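PDB 3HIU: uncharacterized protein from Xanthomonas campestris pv. campestris, which is of unknown function but belongs to the DUF892 family and has the four-helix architecture of ferritin-like proteins. Local coordinates for the interface of chains A and B. Coordinates in Å, arbitrary orientation; residue numbers count along the deposited sequence, not the author numbering. Chains: chain A/B, Uncharacterized protein.

The three contacts lie at the two ends of one two-fold symmetric interface. Contact 1 is about 48 Å from contact 2 and about 46 Å from contact 3, measured between the centres of their C-alpha atoms. Contacts 2 and 3 are only about 3 Å apart and share A:Ser3, A:Ser120 and B:Gln160. At each end the C-terminal end of helix 124-159, with the residue just after it at contacts 2 and 3, meets the first and third helices of the other chain. Leu156 meets Ala117 at both ends, but the structure alone does not prove a dimer in solution.

Contact 1: the interface of chains A and B. Residues chain A 152-153, 156; chain B 6, 10, 116-117, 120.
Near its C-terminal end, helix 124-159 of chain A packs against helices 2-28 and 94-120 of chain B. Both chains are DUF892 four-helix bundles of the ferritin-like type, and this apolar patch joins one bundle to the other. A:Leu156 is the main wedge, burying 67 Å² between the two chain B helices. Its CG is anti to the carbonyl carbon (chi1 -73°), and chi2 177° splits the methyls between the two helices. CD1 goes to helix 94-120 and lies 3.8 Å from CA of B:Ala117. The same methyl lies 3.6 Å from the backbone O of B:Val116 and also meets CB of B:Ser120. CD2 goes to helix 2-28, where it meets the aliphatic CG of B:Arg6 at 3.6 Å. It also comes within 3.9 Å of CH2 of B:Trp10, above the ring plane at the rim of the six-membered end. CD of B:Arg6 is on the same face, 3.3 Å above the plane and toward the rim. The B:Arg6 chain bends at chi2 and chi3, which lays CD over the indole. One turn back, A:Val152 and A:Val153 both touch CG1 of B:Val116, from directions about a right angle apart. CG1 of A:Val152 touches it at 3.7 Å, the two side chains set obliquely. CG2 of A:Val153 touches it at 3.6 Å, the side chains crossing at about a right angle. CG1 of A:Val152 also touches CZ3 of B:Trp10 at 4.0 Å, which connects the valine cluster with the indole.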
ATOM      1  N   VAL A 152      12.733  -2.791 -12.414  1.00 32.27           N
ATOM      2  CA  VAL A 152      13.299  -1.453 -12.377  1.00 34.69           C
ATOM      3  C   VAL A 152      14.609  -1.375 -13.169  1.00 37.06           C
ATOM      4  O   VAL A 152      14.781  -0.486 -13.998  1.00 39.90           O
ATOM      5  CB  VAL A 152      13.535  -0.971 -10.938  1.00 34.40           C
ATOM      6  CG1 VAL A 152      14.166   0.399 -10.960  1.00 36.80           C
ATOM      7  CG2 VAL A 152      12.222  -0.938 -10.163  1.00 33.50           C
ATOM      8  N   VAL A 153      15.515  -2.315 -12.912  1.00 31.54           N
ATOM      9  CA  VAL A 153      16.820  -2.364 -13.575  1.00 40.45           C
ATOM     10  C   VAL A 153      16.739  -2.503 -15.099  1.00 44.03           C
ATOM     11  O   VAL A 153      17.428  -1.794 -15.843  1.00 41.01           O
ATOM     12  CB  VAL A 153      17.666  -3.519 -13.013  1.00 36.77           C
ATOM     13  CG1 VAL A 153      18.808  -3.873 -13.955  1.00 34.68           C
ATOM     14  CG2 VAL A 153      18.169  -3.149 -11.618  1.00 39.64           C
ATOM     15  N   LEU A 156      15.256   0.662 -16.603  1.00 40.41           N
ATOM     16  CA  LEU A 156      16.277   1.696 -16.677  1.00 42.79           C
ATOM     17  C   LEU A 156      17.185   1.429 -17.858  1.00 46.97           C
ATOM     18  O   LEU A 156      17.204   2.204 -18.816  1.00 44.11           O
ATOM     19  CB  LEU A 156      17.097   1.751 -15.387  1.00 38.92           C
ATOM     20  CG  LEU A 156      16.382   2.358 -14.177  1.00 36.06           C
ATOM     21  CD1 LEU A 156      17.261   2.296 -12.932  1.00 32.93           C
ATOM     22  CD2 LEU A 156      15.948   3.782 -14.466  1.00 36.23           C
TER
ATOM     23  N   ARG B   6      15.942  10.702 -15.097  1.00 25.30           N
ATOM     24  CA  ARG B   6      15.013   9.691 -14.596  1.00 27.66           C
ATOM     25  C   ARG B   6      15.031   9.693 -13.067  1.00 24.79           C
ATOM     26  O   ARG B   6      13.994   9.584 -12.421  1.00 27.43           O
ATOM     27  CB  ARG B   6      15.364   8.303 -15.119  1.00 35.38           C
ATOM     28  CG  ARG B   6      14.688   7.184 -14.338  1.00 35.99           C
ATOM     29  CD  ARG B   6      13.180   7.298 -14.448  1.00 37.02           C
ATOM     30  NE  ARG B   6      12.765   7.195 -15.839  1.00 39.41           N
ATOM     31  CZ  ARG B   6      11.591   7.602 -16.306  1.00 41.34           C
ATOM     32  NH1 ARG B   6      11.308   7.458 -17.595  1.00 42.33           N
ATOM     33  NH2 ARG B   6      10.704   8.154 -15.489  1.00 40.84           N
ATOM     34  N   TRP B  10      11.813  10.522 -10.676  1.00 31.46           N
ATOM     35  CA  TRP B  10      11.318   9.752  -9.527  1.00 17.98           C
ATOM     36  C   TRP B  10      11.528  10.483  -8.214  1.00 17.89           C
ATOM     37  O   TRP B  10      10.738  10.334  -7.282  1.00 26.18           O
ATOM     38  CB  TRP B  10      11.944   8.355  -9.485  1.00 18.56           C
ATOM     39  CG  TRP B  10      11.476   7.523 -10.621  1.00 20.27           C
ATOM     40  CD1 TRP B  10      10.420   7.788 -11.412  1.00 27.69           C
ATOM     41  CD2 TRP B  10      12.029   6.284 -11.084  1.00 25.10           C
ATOM     42  NE1 TRP B  10      10.272   6.801 -12.355  1.00 34.68           N
ATOM     43  CE2 TRP B  10      11.247   5.861 -12.169  1.00 32.16           C
ATOM     44  CE3 TRP B  10      13.105   5.492 -10.685  1.00 31.55           C
ATOM     45  CZ2 TRP B  10      11.507   4.685 -12.868  1.00 30.81           C
ATOM     46  CZ3 TRP B  10      13.359   4.318 -11.380  1.00 30.50           C
ATOM     47  CH2 TRP B  10      12.566   3.929 -12.457  1.00 28.12           C
ATOM     48  N   VAL B 116      17.766   2.383  -6.930  1.00 40.57           N
ATOM     49  CA  VAL B 116      18.215   1.790  -8.188  1.00 42.09           C
ATOM     50  C   VAL B 116      18.460   2.844  -9.285  1.00 43.24           C
ATOM     51  O   VAL B 116      19.429   2.747 -10.045  1.00 41.82           O
ATOM     52  CB  VAL B 116      17.226   0.711  -8.694  1.00 37.17           C
ATOM     53  CG1 VAL B 116      17.756   0.039  -9.949  1.00 39.60           C
ATOM     54  CG2 VAL B 116      16.983  -0.324  -7.622  1.00 38.02           C
ATOM     55  N   ALA B 117      17.586   3.846  -9.363  1.00 42.42           N
ATOM     56  CA  ALA B 117      17.765   4.947 -10.313  1.00 40.00           C
ATOM     57  C   ALA B 117      18.920   5.858  -9.894  1.00 46.68           C
ATOM     58  O   ALA B 117      19.492   6.574 -10.723  1.00 46.76           O
ATOM     59  CB  ALA B 117      16.475   5.758 -10.468  1.00 37.57           C
ATOM     60  N   SER B 120      22.321   3.393 -10.606  1.00 46.58           N
ATOM     61  CA  SER B 120      22.520   3.439 -12.057  1.00 46.12           C
ATOM     62  C   SER B 120      23.064   4.793 -12.540  1.00 42.78           C
ATOM     63  O   SER B 120      23.842   4.855 -13.494  1.00 38.29           O
ATOM     64  CB  SER B 120      21.213   3.080 -12.788  1.00 41.82           C
ATOM     65  OG  SER B 120      21.155   3.652 -14.087  1.00 40.34           O
TER

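Contact 2: the interface of chains A and B. Residues chain A 2-3, 120; chain B 160.
The side-chain amide of B:Gln160 meets A:Ser3 and A:Ser120, on two different helices of chain A. OE1, the amide oxygen, lies 3.7 Å from CB of A:Ser3 and 4.0 Å from its CA. NE2, the amide nitrogen, points to the other serine and stands 3.9 Å from OG of A:Ser120. That is too long for a hydrogen bond, so the approach is a loose polar one. At the other end of the side chain, CB of B:Gln160 is 4.2 Å from CG of A:Gln2. The glutamine thus stretches across the patch and buries 60 Å². Its CG sits between the backbone N and the carbonyl carbon (chi1 47°). The chain is extended beyond CG, which carries the amide to the serines. A:Ser3 turns its hydroxyl away from the amide and presents its CB instead. A:Ser3 opens helix 3-31, and the positive end of that helix might favour the nearby amide oxygen. A:Ser120 closes helix 92-120. B:Gln160 follows directly after helix 124-159 of its own chain. The site lies at the end of the chain A bundle, where the residue just after the last helix of chain B lays its side chain over the start of the first helix and the end of the third.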
ATOM      1  N   GLN A   2     -24.714  -7.039  16.221  1.00 60.68           N
ATOM      2  CA  GLN A   2     -23.800  -5.985  15.776  1.00 66.10           C
ATOM      3  C   GLN A   2     -22.441  -6.563  15.391  1.00 55.85           C
ATOM      4  O   GLN A   2     -21.750  -6.041  14.511  1.00 43.92           O
ATOM      5  CB  GLN A   2     -23.631  -4.904  16.853  1.00 76.72           C
ATOM      6  CG  GLN A   2     -22.508  -3.896  16.562  1.00 83.15           C
ATOM      7  CD  GLN A   2     -22.768  -3.040  15.323  1.00 87.75           C
ATOM      8  OE1 GLN A   2     -21.862  -2.795  14.521  1.00 86.40           O
ATOM      9  NE2 GLN A   2     -24.008  -2.583  15.166  1.00 90.51           N
ATOM     10  N   SER A   3     -22.061  -7.639  16.073  1.00 56.78           N
ATOM     11  CA  SER A   3     -20.900  -8.408  15.676  1.00 51.05           C
ATOM     12  C   SER A   3     -21.105  -8.802  14.218  1.00 46.97           C
ATOM     13  O   SER A   3     -20.211  -8.611  13.394  1.00 41.03           O
ATOM     14  CB  SER A   3     -20.737  -9.650  16.561  1.00 46.47           C
ATOM     15  OG  SER A   3     -21.870 -10.502  16.464  1.00 41.25           O
ATOM     16  N   SER A 120     -14.343 -12.435  16.495  1.00 37.08           N
ATOM     17  CA  SER A 120     -15.204 -11.786  17.473  1.00 35.53           C
ATOM     18  C   SER A 120     -16.669 -12.212  17.295  1.00 39.67           C
ATOM     19  O   SER A 120     -17.367 -12.494  18.271  1.00 43.22           O
ATOM     20  CB  SER A 120     -15.074 -10.268  17.372  1.00 31.08           C
ATOM     21  OG  SER A 120     -16.173  -9.628  18.005  1.00 30.68           O
TER
ATOM     22  N   GLN B 160     -19.414  -2.575  20.296  1.00 59.97           N
ATOM     23  CA  GLN B 160     -20.537  -3.415  20.695  1.00 62.79           C
ATOM     24  C   GLN B 160     -20.665  -3.501  22.217  1.00 65.92           C
ATOM     25  O   GLN B 160     -21.232  -4.456  22.751  1.00 65.50           O
ATOM     26  CB  GLN B 160     -20.379  -4.819  20.097  1.00 62.56           C
ATOM     27  CG  GLN B 160     -18.983  -5.405  20.277  1.00 62.08           C
ATOM     28  CD  GLN B 160     -18.925  -6.913  20.103  1.00 64.78           C
ATOM     29  OE1 GLN B 160     -19.714  -7.503  19.364  1.00 66.38           O
ATOM     30  NE2 GLN B 160     -17.978  -7.545  20.789  1.00 66.17           N
TER

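Contact 3: the interface of chains A and B. Residues chain A 3, 117, 120; chain B 156, 160.
B:Leu156 points its CD1 methyl at the backbone of A:Ala117, 3.9 Å from CA and 4.0 Å from N. The two belong to ferritin-like four-helix bundles of the DUF892 family, and the contact joins helix 124-159 of chain B to helix 92-120 of chain A. The methyl rests against the main chain of the helix at A:Ala117. The same CD1 lies 4.1 Å from CB of A:Ser120, so one methyl spans about one turn of the chain A helix. CG of B:Leu156 is anti to the carbonyl carbon (chi1 -65°), and the remaining torsion, chi2 174°, extends the branch toward chain A. A:Ser120 has two roles here, and it loses 34 Å² of surface to chain B. Its methylene faces the leucine, while its hydroxyl is turned toward the amide of B:Gln160. With OG anti to the backbone N (chi1 162°), the apolar and polar sides of this small side chain are divided between the two chain B residues. B:Gln160 comes one turn after B:Leu156, just past the end of the helix, and its amide lies between A:Ser120 and A:Ser3. Leucine and glutamine thus approach chain A side by side, the leucine deeper along helix 92-120 and the glutamine nearer the bundle end.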
ATOM      1  N   SER A   3     -22.061  -7.639  16.073  1.00 56.78           N
ATOM      2  CA  SER A   3     -20.900  -8.408  15.676  1.00 51.05           C
ATOM      3  C   SER A   3     -21.105  -8.802  14.218  1.00 46.97           C
ATOM      4  O   SER A   3     -20.211  -8.611  13.394  1.00 41.03           O
ATOM      5  CB  SER A   3     -20.737  -9.650  16.561  1.00 46.47           C
ATOM      6  OG  SER A   3     -21.870 -10.502  16.464  1.00 41.25           O
ATOM      7  N   ALA A 117     -12.722  -9.661  13.047  1.00 38.53           N
ATOM      8  CA  ALA A 117     -14.162  -9.429  13.118  1.00 32.05           C
ATOM      9  C   ALA A 117     -14.963 -10.721  12.946  1.00 36.26           C
ATOM     10  O   ALA A 117     -16.012 -10.908  13.575  1.00 35.47           O
ATOM     11  CB  ALA A 117     -14.585  -8.406  12.077  1.00 32.65           C
ATOM     12  N   SER A 120     -14.343 -12.435  16.495  1.00 37.08           N
ATOM     13  CA  SER A 120     -15.204 -11.786  17.473  1.00 35.53           C
ATOM     14  C   SER A 120     -16.669 -12.212  17.295  1.00 39.67           C
ATOM     15  O   SER A 120     -17.367 -12.494  18.271  1.00 43.22           O
ATOM     16  CB  SER A 120     -15.074 -10.268  17.372  1.00 31.08           C
ATOM     17  OG  SER A 120     -16.173  -9.628  18.005  1.00 30.68           O
TER
ATOM     18  N   LEU B 156     -13.626  -3.108  18.167  1.00 35.32           N
ATOM     19  CA  LEU B 156     -14.770  -4.008  18.170  1.00 42.14           C
ATOM     20  C   LEU B 156     -15.438  -4.049  19.547  1.00 45.25           C
ATOM     21  O   LEU B 156     -16.631  -3.776  19.660  1.00 44.38           O
ATOM     22  CB  LEU B 156     -14.348  -5.410  17.707  1.00 40.43           C
ATOM     23  CG  LEU B 156     -13.870  -5.519  16.251  1.00 38.37           C
ATOM     24  CD1 LEU B 156     -13.326  -6.912  15.928  1.00 33.83           C
ATOM     25  CD2 LEU B 156     -14.987  -5.135  15.285  1.00 38.11           C
ATOM     26  N   GLN B 160     -19.414  -2.575  20.296  1.00 59.97           N
ATOM     27  CA  GLN B 160     -20.537  -3.415  20.695  1.00 62.79           C
ATOM     28  C   GLN B 160     -20.665  -3.501  22.217  1.00 65.92           C
ATOM     29  O   GLN B 160     -21.232  -4.456  22.751  1.00 65.50           O
ATOM     30  CB  GLN B 160     -20.379  -4.819  20.097  1.00 62.56           C
ATOM     31  CG  GLN B 160     -18.983  -5.405  20.277  1.00 62.08           C
ATOM     32  CD  GLN B 160     -18.925  -6.913  20.103  1.00 64.78           C
ATOM     33  OE1 GLN B 160     -19.714  -7.503  19.364  1.00 66.38           O
ATOM     34  NE2 GLN B 160     -17.978  -7.545  20.789  1.00 66.17           N
TER